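Side-chain contact in metallophosphoesterase (Sphaerobacter thermophilus, PDB 3RQZ), which binds zinc at a two-metal centre and is probably a phosphatase of the calcineurin-like metallophosphoesterase superfamily: residues A[223-226]-A[227-231]. Numbering follows the deposited sequence.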
loop_
_atom_site.group_PDB
_atom_site.type_symbol
_atom_site.label_atom_id
_atom_site.label_comp_id
_atom_site.label_asym_id
_atom_site.label_seq_id
_atom_site.Cartn_x
_atom_site.Cartn_y
_atom_site.Cartn_z
ATOM N N ALA A 223 -14.976 13.490 0.130
ATOM C CA ALA A 223 -15.910 14.142 -0.793
ATOM C C ALA A 223 -15.232 14.550 -2.098
ATOM O O ALA A 223 -15.837 14.461 -3.170
ATOM C CB ALA A 223 -16.552 15.374 -0.142
ATOM N N ASP A 224 -13.978 14.989 -2.005
ATOM C CA ASP A 224 -13.258 15.483 -3.192
ATOM C C ASP A 224 -12.856 14.316 -4.112
ATOM O O ASP A 224 -13.012 14.390 -5.340
ATOM C CB ASP A 224 -12.010 16.288 -2.797
ATOM C CG ASP A 224 -12.334 17.635 -2.149
ATOM O OD1 ASP A 224 -13.523 17.994 -1.997
ATOM O OD2 ASP A 224 -11.359 18.336 -1.784
ATOM N N THR A 225 -12.344 13.237 -3.524
ATOM C CA THR A 225 -12.030 12.033 -4.301
ATOM C C THR A 225 -13.330 11.488 -4.916
ATOM O O THR A 225 -13.371 11.120 -6.092
ATOM C CB THR A 225 -11.350 10.974 -3.434
ATOM O OG1 THR A 225 -10.040 11.431 -3.102
ATOM C CG2 THR A 225 -11.233 9.639 -4.165
ATOM N N GLN A 226 -14.384 11.444 -4.105
ATOM C CA GLN A 226 -15.688 10.990 -4.572
ATOM C C GLN A 226 -16.198 11.840 -5.749
ATOM O O GLN A 226 -16.638 11.289 -6.752
ATOM C CB GLN A 226 -16.689 10.949 -3.423
ATOM C CG GLN A 226 -16.452 9.789 -2.439
ATOM C CD GLN A 226 -17.553 9.758 -1.387
ATOM O OE1 GLN A 226 -17.991 10.809 -0.937
ATOM N NE2 GLN A 226 -18.006 8.563 -1.006
ATOM N N ALA A 227 -16.076 13.161 -5.649
ATOM C CA ALA A 227 -16.434 14.071 -6.752
ATOM C C ALA A 227 -15.642 13.772 -8.036
ATOM O O ALA A 227 -16.199 13.745 -9.148
ATOM C CB ALA A 227 -16.234 15.520 -6.336
ATOM N N GLN A 228 -14.347 13.549 -7.872
ATOM C CA GLN A 228 -13.470 13.271 -8.990
ATOM C C GLN A 228 -13.829 11.926 -9.631
ATOM O O GLN A 228 -13.743 11.784 -10.839
ATOM C CB GLN A 228 -12.003 13.229 -8.523
ATOM C CG GLN A 228 -11.442 14.566 -8.055
ATOM C CD GLN A 228 -10.077 14.432 -7.393
ATOM O OE1 GLN A 228 -9.550 13.317 -7.193
ATOM N NE2 GLN A 228 -9.485 15.573 -7.048
HETATM N N MSE A 229 -14.179 10.936 -8.815
HETATM C CA MSE A 229 -14.630 9.637 -9.343
HETATM C C MSE A 229 -15.948 9.740 -10.106
HETATM O O MSE A 229 -16.083 9.163 -11.185
HETATM C CB MSE A 229 -14.753 8.590 -8.238
HETATM C CG MSE A 229 -13.396 8.198 -7.605
HETATM SE SE MSE A 229 -13.612 7.089 -6.036
HETATM C CE MSE A 229 -14.182 5.474 -6.962
ATOM N N ARG A 230 -16.909 10.487 -9.561
ATOM C CA ARG A 230 -18.187 10.675 -10.241
ATOM C C ARG A 230 -18.012 11.436 -11.551
ATOM O O ARG A 230 -18.706 11.151 -12.532
ATOM C CB ARG A 230 -19.207 11.374 -9.323
ATOM C CG ARG A 230 -19.562 10.534 -8.075
ATOM C CD ARG A 230 -20.805 11.061 -7.381
ATOM N NE ARG A 230 -21.244 10.113 -6.354
ATOM C CZ ARG A 230 -21.129 10.296 -5.041
ATOM N NH1 ARG A 230 -21.549 9.345 -4.231
ATOM N NH2 ARG A 230 -20.602 11.414 -4.525
ATOM N N GLU A 231 -17.083 12.394 -11.560
ATOM C CA GLU A 231 -16.758 13.138 -12.771
ATOM C C GLU A 231 -16.201 12.204 -13.852
ATOM O O GLU A 231 -16.530 12.362 -15.027
ATOM C CB GLU A 231 -15.753 14.262 -12.468
ATOM C CG GLU A 231 -15.432 15.173 -13.674
ATOM C CD GLU A 231 -16.684 15.715 -14.372
ATOM O OE1 GLU A 231 -17.518 16.373 -13.705
ATOM O OE2 GLU A 231 -16.835 15.492 -15.599
HETATM O O HOH W 1 -8.187 11.641 -5.424
#
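Thr225 by its first torsion, and Gln228 by its first torsion and an extended chain, present OG1 and OE1 to one water. In Thr225 a chi1 of -70° sets OG1 anti to the carbonyl carbon and leaves CG2 anti to the backbone N; Gln228, with CG anti to its own carbonyl carbon (chi1 -67°), runs outward, leaning toward the preceding turn. The water donates to both, at 3.0 Å from Thr225 OG1 and 2.8 Å from Gln228 OE1, and so ties the two side chains without a direct bond. Threonine suits this buried place because its two branches serve different neighbours: OG1 also hydrogen-bonds Asn15 OD1, while CG2 packs against the selenium of Met229 (selenomethionine) at 4.0 Å from SE. The long, flexible Met229 bends at chi3 and reaches Leu238 and Val239 of helix 236-244. Glutamine suits position 228 by joining an aliphatic stem, whose CG lies 3.1 Å from Asp224 O, to an amide acceptor. Replacing Gln228 by alanine removes OE1 and the chain behind it, which would probably leave the water with Thr225 OG1 alone of the two acceptors and open a gap beside Pro43 and Val17. On another side of the helix, Arg230 brings NH2 obliquely to 4.1 Å from Gln226 CB; its long chain carries NH1 to a salt bridge with Glu236, and Gln226 NE2 hydrogen-bonds Val239 O. Regular i to i+4 backbone bonds, among them Met229 N to Thr225 O at 2.8 Å, hold the turns. With buried Thr225 and Met229 against helix 236-244 and Pro43, and exposed Ala223 and Ala227 on another side, helix 222-232 has the pattern of an amphipathic alpha-helix; it also meets Val17 of helix 16-26.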